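Local coordinates for protein carbohydrate kinase, FGGY (Novosphingobium aromaticivorans, PDB 3H6E) that probably phosphorylates a carbohydrate, as an FGGY-type kinase with an actin-like ATPase fold, at residues 10-15 with 231-236; 18-23 with 58-63; 22-25 with 29-32; 72-77 with 155-160; 202-207 with 430-435. One frame throughout, in Å; residues are numbered along the deposited sequence.

Contact 1 (10-15 with 231-236); sequences VIDLGK and LHDSNA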
# COMPACT_ATOMS: atom_id res chain seq x y z
N VAL A 10 1.97 13.67 -12.67
CA VAL A 10 2.02 12.36 -12.04
C VAL A 10 1.02 11.41 -12.68
O VAL A 10 -0.16 11.74 -12.80
CB VAL A 10 1.72 12.45 -10.53
CG1 VAL A 10 1.96 11.11 -9.87
CG2 VAL A 10 2.57 13.54 -9.88
N ILE A 11 1.49 10.25 -13.11
CA ILE A 11 0.60 9.21 -13.63
C ILE A 11 0.46 8.09 -12.60
O ILE A 11 1.41 7.37 -12.32
CB ILE A 11 1.11 8.65 -14.96
CG1 ILE A 11 2.63 8.76 -15.04
CG2 ILE A 11 0.49 9.40 -16.12
CD1 ILE A 11 3.18 8.62 -16.45
N ASP A 12 -0.74 7.96 -12.04
CA ASP A 12 -0.99 6.97 -11.00
C ASP A 12 -1.92 5.88 -11.50
O ASP A 12 -3.14 5.97 -11.35
CB ASP A 12 -1.58 7.63 -9.75
CG ASP A 12 -1.59 6.71 -8.55
OD1 ASP A 12 -1.54 5.48 -8.75
OD2 ASP A 12 -1.63 7.21 -7.41
N LEU A 13 -1.33 4.86 -12.09
CA LEU A 13 -2.09 3.76 -12.67
C LEU A 13 -2.30 2.65 -11.65
O LEU A 13 -1.68 1.58 -11.72
CB LEU A 13 -1.37 3.27 -13.93
CG LEU A 13 -1.08 4.49 -14.81
CD1 LEU A 13 0.14 4.30 -15.69
CD2 LEU A 13 -2.30 4.89 -15.63
N GLY A 14 -3.18 2.91 -10.69
CA GLY A 14 -3.47 1.96 -9.63
C GLY A 14 -4.30 0.79 -10.12
O GLY A 14 -4.51 0.61 -11.32
N LYS A 15 -4.80 0.01 -9.17
CA LYS A 15 -5.52 -1.21 -9.52
C LYS A 15 -6.97 -0.96 -9.92
O LYS A 15 -7.47 -1.56 -10.87
CB LYS A 15 -5.44 -2.23 -8.37
CG LYS A 15 -5.84 -3.64 -8.79
CD LYS A 15 -5.26 -4.00 -10.15
CE LYS A 15 -5.37 -5.49 -10.43
NZ LYS A 15 -6.76 -5.99 -10.26
N LEU A 231 7.48 4.82 -8.59
CA LEU A 231 7.39 3.93 -7.44
C LEU A 231 6.06 3.21 -7.32
O LEU A 231 5.16 3.39 -8.13
CB LEU A 231 7.69 4.69 -6.15
CG LEU A 231 7.04 6.07 -5.99
CD1 LEU A 231 5.53 5.96 -5.83
CD2 LEU A 231 7.65 6.80 -4.81
N HIS A 232 5.96 2.40 -6.28
CA HIS A 232 4.75 1.63 -6.00
C HIS A 232 3.67 2.52 -5.38
O HIS A 232 3.98 3.40 -4.57
CB HIS A 232 5.08 0.46 -5.08
CG HIS A 232 3.89 -0.35 -4.67
ND1 HIS A 232 3.61 -0.64 -3.35
CD2 HIS A 232 2.91 -0.92 -5.40
CE1 HIS A 232 2.50 -1.35 -3.29
NE2 HIS A 232 2.06 -1.54 -4.51
N ASP A 233 2.42 2.30 -5.76
CA ASP A 233 1.27 2.98 -5.16
C ASP A 233 1.51 3.30 -3.70
O ASP A 233 1.57 4.46 -3.31
CB ASP A 233 0.01 2.11 -5.26
CG ASP A 233 -0.95 2.61 -6.32
OD1 ASP A 233 -0.66 3.66 -6.92
OD2 ASP A 233 -1.99 1.95 -6.55
N SER A 234 1.67 2.25 -2.89
CA SER A 234 1.69 2.41 -1.44
C SER A 234 2.80 3.31 -0.91
O SER A 234 2.61 3.99 0.10
CB SER A 234 1.75 1.05 -0.74
OG SER A 234 0.45 0.48 -0.65
N ASN A 235 3.96 3.30 -1.57
CA ASN A 235 5.06 4.14 -1.11
C ASN A 235 4.84 5.62 -1.39
O ASN A 235 5.47 6.47 -0.78
CB ASN A 235 6.40 3.66 -1.68
CG ASN A 235 6.83 2.32 -1.12
OD1 ASN A 235 7.63 2.26 -0.18
ND2 ASN A 235 6.30 1.24 -1.68
N ALA A 236 3.94 5.91 -2.33
CA ALA A 236 3.56 7.29 -2.60
C ALA A 236 3.09 7.95 -1.31
O ALA A 236 3.51 9.05 -0.96
CB ALA A 236 2.47 7.35 -3.66
O HOH W 1 -4.28 0.58 -6.14
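Gly-14 and Asp-233 bring the two backbones closest, with CA atoms 6.6 Å apart. Residues 10-13 form the end of a strand that turns off through an inverse gamma turn centred on Leu-13, whereas 231-236 pass from the end of a strand into helix 233-241. Strands 9-13 and 226-232 are not neighbours; strand 71-76 runs between them, parallel to both, and the two segments meet across the C-terminal end of that strand, where Asp-233 also touches Val-75 and His-77. The contact is carried by two carboxylates. Asp-12 extends with CG anti to the backbone N (chi1 -168°), which brings OD1 within 2.7 Å of Asp-233 OD1. The two side chains cross at about a right angle, their carboxylate planes 63° apart, and OD2 of Asp-12 has a weak hydrogen bond to Ser-426. The other oxygen, Asp-233 OD2, lies 3.4 Å from Gly-14 CA, where a side chain would crowd it. A water completes the link: it donates to Asp-233 OD2 (2.7 Å) and accepts from Lys-15 N (3.1 Å). The amino group of Lys-15 turns elsewhere, into a salt bridge with Asp-95. Asp-12 and Gly-14, at the turn between strands 9-13 and 17-23, probably correspond to the phosphate-1 loop of the actin-like ATPase fold, consistent with a place in the catalytic cleft of an FGGY kinase.

Contact 2 (18-23 with 58-63); sequences SKVSLW and LDVLSR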
# COMPACT_ATOMS: atom_id res chain seq x y z
N SER A 18 -7.10 4.79 -12.33
CA SER A 18 -5.94 5.41 -12.95
C SER A 18 -6.12 6.93 -13.01
O SER A 18 -7.11 7.43 -13.55
CB SER A 18 -5.69 4.84 -14.35
OG SER A 18 -6.87 4.85 -15.13
N LYS A 19 -5.17 7.66 -12.44
CA LYS A 19 -5.28 9.10 -12.31
C LYS A 19 -4.07 9.81 -12.92
O LYS A 19 -2.93 9.47 -12.62
CB LYS A 19 -5.40 9.49 -10.84
CG LYS A 19 -6.23 8.54 -10.00
CD LYS A 19 -6.45 9.08 -8.60
CE LYS A 19 -7.52 8.29 -7.85
NZ LYS A 19 -7.91 8.93 -6.56
N VAL A 20 -4.34 10.79 -13.78
CA VAL A 20 -3.29 11.66 -14.27
C VAL A 20 -3.49 13.05 -13.68
O VAL A 20 -4.61 13.57 -13.67
CB VAL A 20 -3.28 11.74 -15.81
CG1 VAL A 20 -2.14 12.62 -16.28
CG2 VAL A 20 -3.16 10.34 -16.40
N SER A 21 -2.41 13.65 -13.18
CA SER A 21 -2.53 14.88 -12.42
C SER A 21 -1.47 15.92 -12.78
O SER A 21 -0.31 15.59 -13.00
CB SER A 21 -2.47 14.58 -10.93
OG SER A 21 -1.36 13.76 -10.60
N LEU A 22 -1.89 17.19 -12.82
CA LEU A 22 -1.00 18.29 -13.15
C LEU A 22 -0.80 19.20 -11.94
O LEU A 22 -1.76 19.72 -11.39
CB LEU A 22 -1.58 19.10 -14.31
CG LEU A 22 -0.77 20.31 -14.77
CD1 LEU A 22 0.43 19.88 -15.59
CD2 LEU A 22 -1.66 21.26 -15.56
N TRP A 23 0.46 19.40 -11.55
CA TRP A 23 0.77 20.16 -10.35
C TRP A 23 1.69 21.35 -10.65
O TRP A 23 2.34 21.39 -11.69
CB TRP A 23 1.43 19.26 -9.30
CG TRP A 23 0.60 18.08 -8.92
CD1 TRP A 23 0.26 17.01 -9.71
CD2 TRP A 23 -0.00 17.83 -7.64
NE1 TRP A 23 -0.51 16.13 -9.00
CE2 TRP A 23 -0.69 16.60 -7.73
CE3 TRP A 23 -0.03 18.53 -6.43
CZ2 TRP A 23 -1.39 16.06 -6.66
CZ3 TRP A 23 -0.73 17.99 -5.36
CH2 TRP A 23 -1.40 16.77 -5.49
N LEU A 58 -2.22 9.16 -23.32
CA LEU A 58 -1.62 10.01 -24.35
C LEU A 58 -2.59 11.11 -24.75
O LEU A 58 -2.19 12.18 -25.20
CB LEU A 58 -1.18 9.19 -25.57
CG LEU A 58 0.23 8.61 -25.49
CD1 LEU A 58 0.62 7.93 -26.79
CD2 LEU A 58 1.24 9.69 -25.12
N ASP A 59 -3.88 10.83 -24.57
CA ASP A 59 -4.93 11.84 -24.76
C ASP A 59 -4.80 12.91 -23.69
O ASP A 59 -4.55 14.08 -23.99
CB ASP A 59 -6.32 11.20 -24.65
CG ASP A 59 -6.63 10.28 -25.81
OD1 ASP A 59 -5.95 10.39 -26.85
OD2 ASP A 59 -7.56 9.45 -25.67
N VAL A 60 -4.98 12.50 -22.44
CA VAL A 60 -4.97 13.43 -21.31
C VAL A 60 -3.65 14.20 -21.23
O VAL A 60 -3.64 15.37 -20.83
CB VAL A 60 -5.26 12.70 -19.98
CG1 VAL A 60 -4.41 11.46 -19.86
CG2 VAL A 60 -5.04 13.63 -18.80
N LEU A 61 -2.55 13.56 -21.60
CA LEU A 61 -1.26 14.24 -21.63
C LEU A 61 -1.26 15.37 -22.65
O LEU A 61 -0.63 16.41 -22.44
CB LEU A 61 -0.13 13.26 -21.95
CG LEU A 61 0.44 12.45 -20.78
CD1 LEU A 61 1.69 11.72 -21.22
CD2 LEU A 61 0.74 13.34 -19.60
N SER A 62 -1.97 15.17 -23.76
CA SER A 62 -2.09 16.19 -24.79
C SER A 62 -2.72 17.45 -24.23
O SER A 62 -2.41 18.56 -24.66
CB SER A 62 -2.90 15.67 -25.98
OG SER A 62 -2.21 14.65 -26.67
N ARG A 63 -3.62 17.28 -23.27
CA ARG A 63 -4.36 18.39 -22.69
C ARG A 63 -3.47 19.40 -21.97
O ARG A 63 -3.82 20.58 -21.86
CB ARG A 63 -5.45 17.88 -21.74
CG ARG A 63 -6.45 16.95 -22.41
CD ARG A 63 -7.70 16.77 -21.56
NE ARG A 63 -8.68 15.90 -22.22
CZ ARG A 63 -8.75 14.59 -22.04
NH1 ARG A 63 -9.67 13.88 -22.68
NH2 ARG A 63 -7.91 13.98 -21.21
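Val-20 and Val-60 make a buried, wholly apolar contact between strand 17-23, the middle of three consecutive antiparallel strands (9-13, 17-23 and 29-36), and helix 50-63, which packs against one face of the six-stranded sheet. Their CA atoms are 7.5 Å apart, and the side chains point at each other and meet tip to tip. Each branch of one valine finds a branch of the other: Val-20 CG2 lies 3.8 Å from Val-60 CG1, while Val-60 CG2 sits 4.0 Å from Val-20 CG1 and equally near its CB. The rotation of Val-60 explains the pairing, since CG1 stands between the backbone N and the carbonyl carbon (chi1 48°) and CG2 is anti to the N, presenting both methyls to the strand. Leu-61 comes in from one flank and adds a looser touch, its CD2 4.5 Å from Val-20 CG1. Ile-9 and Ile-11 of strand 9-13 also pack on Val-20. The opposite face of the strand is different in character: there Ser-21 OG accepts a bond from Trp-23 NE1 (3.0 Å, 162°), lying in the plane of the indole, and is itself bonded to Val-10 O. Between these two segments, strand and helix meet through van der Waals contact and the burial of branched aliphatic groups alone, without a directional bond.

Contact 3 (22-25 with 29-32); sequences LWDL and MLDR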
# COMPACT_ATOMS: atom_id res chain seq x y z
N LEU A 22 -1.89 17.19 -12.82
CA LEU A 22 -1.00 18.29 -13.15
C LEU A 22 -0.80 19.20 -11.94
O LEU A 22 -1.76 19.72 -11.39
CB LEU A 22 -1.58 19.10 -14.31
CG LEU A 22 -0.77 20.31 -14.77
CD1 LEU A 22 0.43 19.88 -15.59
CD2 LEU A 22 -1.66 21.26 -15.56
N TRP A 23 0.46 19.40 -11.55
CA TRP A 23 0.77 20.16 -10.35
C TRP A 23 1.69 21.35 -10.65
O TRP A 23 2.34 21.39 -11.69
CB TRP A 23 1.43 19.26 -9.30
CG TRP A 23 0.60 18.08 -8.92
CD1 TRP A 23 0.26 17.01 -9.71
CD2 TRP A 23 -0.00 17.83 -7.64
NE1 TRP A 23 -0.51 16.13 -9.00
CE2 TRP A 23 -0.69 16.60 -7.73
CE3 TRP A 23 -0.03 18.53 -6.43
CZ2 TRP A 23 -1.39 16.06 -6.66
CZ3 TRP A 23 -0.73 17.99 -5.36
CH2 TRP A 23 -1.40 16.77 -5.49
N ASP A 24 1.74 22.30 -9.73
CA ASP A 24 2.66 23.43 -9.85
C ASP A 24 3.85 23.27 -8.91
O ASP A 24 3.84 22.44 -8.01
CB ASP A 24 1.94 24.77 -9.62
CG ASP A 24 1.36 24.90 -8.22
OD1 ASP A 24 1.96 24.35 -7.27
OD2 ASP A 24 0.31 25.56 -8.08
N LEU A 25 4.87 24.09 -9.12
CA LEU A 25 6.13 23.97 -8.40
C LEU A 25 5.99 24.22 -6.90
O LEU A 25 6.94 24.06 -6.14
CB LEU A 25 7.17 24.93 -8.99
CG LEU A 25 7.13 25.01 -10.52
CD1 LEU A 25 7.69 26.34 -11.01
CD2 LEU A 25 7.87 23.83 -11.16
N MSE A 29 -2.35 21.03 -6.75
CA MSE A 29 -2.90 20.34 -7.90
C MSE A 29 -3.71 21.27 -8.79
O MSE A 29 -4.67 21.90 -8.34
CB MSE A 29 -3.78 19.19 -7.43
CG MSE A 29 -4.12 18.18 -8.51
SE MSE A 29 -5.27 16.79 -7.79
CE MSE A 29 -4.56 15.28 -8.78
N LEU A 30 -3.33 21.35 -10.06
CA LEU A 30 -3.99 22.23 -11.01
C LEU A 30 -5.12 21.52 -11.75
O LEU A 30 -6.09 22.15 -12.16
CB LEU A 30 -2.98 22.77 -12.02
CG LEU A 30 -1.70 23.34 -11.42
CD1 LEU A 30 -0.72 23.78 -12.51
CD2 LEU A 30 -2.01 24.49 -10.47
N ASP A 31 -4.99 20.21 -11.90
CA ASP A 31 -5.98 19.43 -12.63
C ASP A 31 -5.80 17.94 -12.37
O ASP A 31 -4.71 17.48 -12.00
CB ASP A 31 -5.87 19.71 -14.14
CG ASP A 31 -7.08 19.23 -14.91
OD1 ASP A 31 -8.21 19.52 -14.47
OD2 ASP A 31 -6.91 18.57 -15.96
N ARG A 32 -6.87 17.18 -12.57
CA ARG A 32 -6.84 15.74 -12.38
C ARG A 32 -7.81 15.06 -13.34
O ARG A 32 -8.93 15.52 -13.53
CB ARG A 32 -7.19 15.39 -10.93
CG ARG A 32 -7.32 13.90 -10.65
CD ARG A 32 -7.24 13.63 -9.15
NE ARG A 32 -7.99 12.45 -8.75
CZ ARG A 32 -9.24 12.48 -8.30
NH1 ARG A 32 -9.87 13.65 -8.20
NH2 ARG A 32 -9.86 11.36 -7.96
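Met-29, a selenomethionine in the crystal, starts over the six-membered ring of Trp-23 and runs out toward its rim. Its CB sits 3.7 Å from the centroid of that ring and only 4° off the normal, a CH-pi contact. CG, anti to the backbone N (chi1 -165°), reaches the CE2-CZ2 bond, 3.9 Å from both Trp-23 CE2 and Trp-23 CZ2. The SE atom makes an oblique Met-aromatic contact, 4.8 Å from the same centroid, and the bend at chi3 returns CE to within 3.9 Å of Trp-23 CZ2. An alanine in place of Trp-23 would probably leave the Met-29 chain without the surface it lies on, free to turn. In the backbone, Leu-30 and Asp-31 both face Leu-22, a classic beta bulge in this hairpin. Leu-22 O takes a bond from Leu-30 N (2.6 Å) and a weak one from Asp-31 N, while Leu-22 N gives one to Asp-31 O (3.0 Å). Leu-30 CD1 touches Leu-22 CD2 at 4.1 Å. Leu-30 CD2 meets Asp-24 OD2 at 3.5 Å, while OD1 of Asp-24 accepts from Arg-28 N. The hairpin is thus held by directional bonds in its backbone and by a polarisable chain that begins over an aromatic ring.

Contact 4 (72-77 with 155-160); sequences IVPVGH and YWAWFL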
# COMPACT_ATOMS: atom_id res chain seq x y z
N ILE A 72 7.86 14.33 -15.40
CA ILE A 72 6.78 13.38 -15.17
C ILE A 72 7.28 12.28 -14.24
O ILE A 72 8.40 11.78 -14.40
CB ILE A 72 6.31 12.72 -16.47
CG1 ILE A 72 5.90 13.77 -17.50
CG2 ILE A 72 5.15 11.76 -16.20
CD1 ILE A 72 5.53 13.16 -18.84
N VAL A 73 6.46 11.90 -13.27
CA VAL A 73 6.80 10.79 -12.38
C VAL A 73 5.68 9.76 -12.31
O VAL A 73 4.55 10.08 -11.98
CB VAL A 73 7.19 11.28 -10.97
CG1 VAL A 73 6.41 12.54 -10.61
CG2 VAL A 73 6.98 10.17 -9.94
N PRO A 74 6.02 8.50 -12.65
CA PRO A 74 5.08 7.37 -12.76
C PRO A 74 4.81 6.70 -11.42
O PRO A 74 5.70 6.62 -10.58
CB PRO A 74 5.83 6.39 -13.68
CG PRO A 74 7.11 7.09 -14.10
CD PRO A 74 7.37 8.11 -13.05
N VAL A 75 3.58 6.23 -11.24
CA VAL A 75 3.18 5.52 -10.03
C VAL A 75 2.34 4.31 -10.41
O VAL A 75 1.40 4.42 -11.19
CB VAL A 75 2.36 6.41 -9.09
CG1 VAL A 75 1.88 5.62 -7.89
CG2 VAL A 75 3.18 7.61 -8.64
N GLY A 76 2.68 3.15 -9.86
CA GLY A 76 1.97 1.93 -10.19
C GLY A 76 1.61 1.08 -8.98
O GLY A 76 2.37 1.00 -8.02
N HIS A 77 0.45 0.46 -9.04
CA HIS A 77 0.07 -0.51 -8.03
C HIS A 77 1.06 -1.68 -8.10
O HIS A 77 1.73 -1.88 -9.12
CB HIS A 77 -1.36 -1.00 -8.27
CG HIS A 77 -1.49 -1.92 -9.44
ND1 HIS A 77 -1.25 -3.28 -9.35
CD2 HIS A 77 -1.84 -1.69 -10.73
CE1 HIS A 77 -1.44 -3.84 -10.53
NE2 HIS A 77 -1.80 -2.90 -11.38
N TYR A 155 7.07 0.34 -16.01
CA TYR A 155 6.68 0.03 -17.38
C TYR A 155 6.25 1.31 -18.08
O TYR A 155 6.52 1.51 -19.26
CB TYR A 155 5.54 -0.98 -17.44
CG TYR A 155 4.89 -0.97 -18.80
CD1 TYR A 155 5.51 -1.58 -19.88
CD2 TYR A 155 3.69 -0.31 -19.02
CE1 TYR A 155 4.93 -1.56 -21.14
CE2 TYR A 155 3.11 -0.28 -20.28
CZ TYR A 155 3.73 -0.91 -21.33
OH TYR A 155 3.17 -0.89 -22.59
N TRP A 156 5.58 2.17 -17.33
CA TRP A 156 5.05 3.39 -17.89
C TRP A 156 6.15 4.42 -18.12
O TRP A 156 6.05 5.25 -19.02
CB TRP A 156 3.93 3.92 -17.00
CG TRP A 156 2.79 2.96 -16.98
CD1 TRP A 156 2.41 2.15 -15.95
CD2 TRP A 156 1.92 2.66 -18.07
NE1 TRP A 156 1.34 1.38 -16.33
CE2 TRP A 156 1.01 1.68 -17.63
CE3 TRP A 156 1.80 3.14 -19.38
CZ2 TRP A 156 0.00 1.16 -18.44
CZ3 TRP A 156 0.80 2.63 -20.19
CH2 TRP A 156 -0.08 1.65 -19.72
N ALA A 157 7.20 4.34 -17.32
CA ALA A 157 8.36 5.22 -17.50
C ALA A 157 9.19 4.79 -18.71
O ALA A 157 10.03 5.54 -19.18
CB ALA A 157 9.22 5.26 -16.24
N TRP A 158 8.94 3.59 -19.22
CA TRP A 158 9.61 3.10 -20.43
C TRP A 158 8.73 3.37 -21.63
O TRP A 158 9.20 3.48 -22.76
CB TRP A 158 9.91 1.60 -20.30
CG TRP A 158 10.16 0.90 -21.60
CD1 TRP A 158 11.37 0.59 -22.16
CD2 TRP A 158 9.16 0.41 -22.52
NE1 TRP A 158 11.19 -0.05 -23.36
CE2 TRP A 158 9.85 -0.18 -23.60
CE3 TRP A 158 7.76 0.41 -22.52
CZ2 TRP A 158 9.19 -0.76 -24.68
CZ3 TRP A 158 7.10 -0.17 -23.60
CH2 TRP A 158 7.82 -0.75 -24.66
N PHE A 159 7.43 3.46 -21.37
CA PHE A 159 6.43 3.79 -22.38
C PHE A 159 6.69 5.19 -22.93
O PHE A 159 6.46 5.46 -24.10
CB PHE A 159 5.04 3.72 -21.75
CG PHE A 159 3.91 3.90 -22.72
CD1 PHE A 159 3.38 2.81 -23.39
CD2 PHE A 159 3.36 5.15 -22.95
CE1 PHE A 159 2.33 2.97 -24.29
CE2 PHE A 159 2.32 5.32 -23.84
CZ PHE A 159 1.80 4.22 -24.51
N LEU A 160 7.19 6.07 -22.06
CA LEU A 160 7.43 7.46 -22.40
C LEU A 160 8.89 7.75 -22.71
O LEU A 160 9.24 8.87 -23.07
CB LEU A 160 7.02 8.37 -21.24
CG LEU A 160 5.66 8.27 -20.56
CD1 LEU A 160 5.71 8.96 -19.20
CD2 LEU A 160 4.57 8.89 -21.44
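Pro-74 and Ala-157 form the tight part of this buried contact: the ring atom CG of Pro-74 rests 3.5 Å from Ala-157 CB and 4.1 Å from its CA. The small methyl lets helix 152-159 come close, with the CA atoms of the two residues 6.2 Å apart. Val-227 of the adjoining strand touches both of them. The pairing belongs to the central sheet of the actin-like ATPase fold, where strand 71-76 lies between strands 9-13 and 226-232 and the helix lies across the face on which Ile-72 and Pro-74 point. Ile-72 and Leu-160 form the looser part. They cross at about a right angle and have one close approach, Ile-72 CG2 to Leu-160 CD1 at 4.1 Å. With CG1 beside the backbone N (chi1 -55°), CG2 of Ile-72 stands anti to that nitrogen and faces the leucine. Ile-11 packs on both residues, and Leu-61 of helix 50-63 adds to the cover of Leu-160. Toward the far end of the strand Trp-156 makes no close contact with residues 72-77; its ring instead packs on Leu-13 and meets Trp-152 edge-to-face.

Contact 5 (202-207 with 430-435); sequences VRAGDT and LRLIDP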
# COMPACT_ATOMS: atom_id res chain seq x y z
N VAL A 202 17.11 1.10 -10.48
CA VAL A 202 17.37 2.53 -10.35
C VAL A 202 16.57 3.06 -9.16
O VAL A 202 15.64 2.40 -8.69
CB VAL A 202 16.99 3.27 -11.66
CG1 VAL A 202 16.23 4.55 -11.38
CG2 VAL A 202 18.22 3.52 -12.51
N ARG A 203 16.95 4.23 -8.66
CA ARG A 203 16.22 4.84 -7.55
C ARG A 203 15.02 5.62 -8.06
O ARG A 203 15.09 6.32 -9.07
CB ARG A 203 17.17 5.71 -6.72
CG ARG A 203 18.38 4.93 -6.23
CD ARG A 203 19.35 5.77 -5.43
NE ARG A 203 18.97 5.88 -4.02
CZ ARG A 203 18.91 4.85 -3.18
NH1 ARG A 203 19.19 3.62 -3.59
NH2 ARG A 203 18.56 5.06 -1.91
N ALA A 204 13.90 5.49 -7.34
CA ALA A 204 12.61 6.07 -7.75
C ALA A 204 12.69 7.52 -8.23
O ALA A 204 11.95 7.93 -9.12
CB ALA A 204 11.59 5.94 -6.61
N GLY A 205 13.59 8.29 -7.63
CA GLY A 205 13.73 9.70 -7.96
C GLY A 205 14.69 9.98 -9.10
O GLY A 205 14.77 11.11 -9.59
N ASP A 206 15.44 8.96 -9.51
CA ASP A 206 16.38 9.09 -10.62
C ASP A 206 15.63 9.42 -11.89
O ASP A 206 14.45 9.14 -12.01
CB ASP A 206 17.17 7.80 -10.83
CG ASP A 206 18.24 7.59 -9.79
OD1 ASP A 206 18.63 8.59 -9.15
OD2 ASP A 206 18.68 6.44 -9.60
N THR A 207 16.34 10.03 -12.84
CA THR A 207 15.76 10.33 -14.14
C THR A 207 15.96 9.14 -15.06
O THR A 207 17.09 8.72 -15.31
CB THR A 207 16.40 11.56 -14.79
OG1 THR A 207 16.25 12.70 -13.92
CG2 THR A 207 15.75 11.86 -16.12
N LEU A 430 5.55 14.11 -5.85
CA LEU A 430 6.17 15.43 -5.94
C LEU A 430 7.42 15.52 -5.07
O LEU A 430 8.41 16.14 -5.46
CB LEU A 430 5.17 16.51 -5.52
CG LEU A 430 4.29 17.13 -6.60
CD1 LEU A 430 3.59 16.06 -7.43
CD2 LEU A 430 3.28 18.08 -5.98
N ARG A 431 7.37 14.90 -3.90
CA ARG A 431 8.48 14.95 -2.96
C ARG A 431 9.71 14.21 -3.49
O ARG A 431 10.78 14.25 -2.88
CB ARG A 431 8.05 14.38 -1.61
CG ARG A 431 6.88 15.12 -0.98
CD ARG A 431 6.99 15.13 0.54
NE ARG A 431 8.36 15.44 0.96
CZ ARG A 431 9.23 14.53 1.37
NH1 ARG A 431 8.89 13.25 1.41
NH2 ARG A 431 10.46 14.89 1.73
N LEU A 432 9.55 13.56 -4.63
CA LEU A 432 10.65 12.88 -5.29
C LEU A 432 11.48 13.92 -6.06
O LEU A 432 12.68 13.75 -6.27
CB LEU A 432 10.10 11.82 -6.23
CG LEU A 432 10.68 10.41 -6.17
CD1 LEU A 432 11.17 10.08 -4.76
CD2 LEU A 432 9.63 9.40 -6.63
N ILE A 433 10.81 14.99 -6.47
CA ILE A 433 11.46 16.11 -7.15
C ILE A 433 11.94 17.13 -6.12
O ILE A 433 13.13 17.41 -6.01
CB ILE A 433 10.50 16.82 -8.10
CG1 ILE A 433 9.81 15.82 -9.03
CG2 ILE A 433 11.24 17.90 -8.89
CD1 ILE A 433 8.69 16.43 -9.85
N ASP A 434 10.98 17.68 -5.38
CA ASP A 434 11.27 18.66 -4.34
C ASP A 434 10.93 18.10 -2.95
O ASP A 434 9.79 18.22 -2.49
CB ASP A 434 10.51 19.96 -4.60
CG ASP A 434 10.74 21.01 -3.53
OD1 ASP A 434 11.56 20.76 -2.61
OD2 ASP A 434 10.11 22.08 -3.60
N PRO A 435 11.91 17.48 -2.29
CA PRO A 435 11.74 16.94 -0.94
C PRO A 435 11.28 17.99 0.08
O PRO A 435 10.62 17.64 1.05
CB PRO A 435 13.14 16.43 -0.58
CG PRO A 435 13.77 16.13 -1.89
CD PRO A 435 13.25 17.18 -2.83
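Pro-435 O, in the segment whose Leu-432 packs on Ala-204 and Gly-205, is gripped by two nitrogens of Arg-431. NH2 reaches it at 2.8 Å, in the carbonyl plane on a lone pair, and NE at 3.2 Å, tilted from that plane; the oxygen lies close to the guanidinium plane, so the group is held side-on. The remaining nitrogen, NH1, bonds to Leu-239 O. This ties the turn after the short helix 430-433 back on itself, and Leu-430 O strengthens it by accepting from both Ile-433 N and Asp-434 N. The facing loop is also braced internally: a type I turn from Arg-203 to Asp-206 is closed by Asp-206 N to Arg-203 O (2.7 Å), while Arg-203 N returns a bond to Asp-206 OD2 (3.0 Å), which it meets from above the carboxylate plane. Between these two bonded turns the contact itself is apolar. Leu-432 points at the loop and lays CG 3.6 Å from Gly-205 CA; its CD2 touches the Ala-204 carbonyl O at 3.7 Å and the Ala-204 CB at 4.0 Å. The leucine lies against the bare backbone of Gly-205. A serine in place of Leu-432 is likely to leave Gly-205 and the Ala-204 methyl without their apolar cover. The turn leads into edge strand 207-210 and bonds through its backbone to strand 226-232, whose Leu-231 also touches Leu-432; helix 430-433 thus lies over the sheet, Leu-432 near strand 226-232 and Leu-430 over Val-10 and Trp-23.

Overall arrangement
All five contacts gather around the six-stranded sheet. Contact 1 lies at the C-terminal ends of its central strands, about 9 Å from contact 4 between centres, and is the one at the probable catalytic cleft; Asp-233 N and Gly-76 O, 2.6 Å apart, join the two. Contacts 2 and 3 share strand 17-23, their centres about 10 Å apart, and contact 2 is linked to contact 1 by strand pairing, Asp-12 N to Lys-19 O at 2.7 Å. Contacts 2 and 4 meet where Leu-61 of helix 50-63 touches Leu-160, just after helix 152-159. Contact 5 draws in residues of the C-terminal FGGY domain: Leu-430 packs on Val-10 and Trp-23, and Leu-432 on Leu-231.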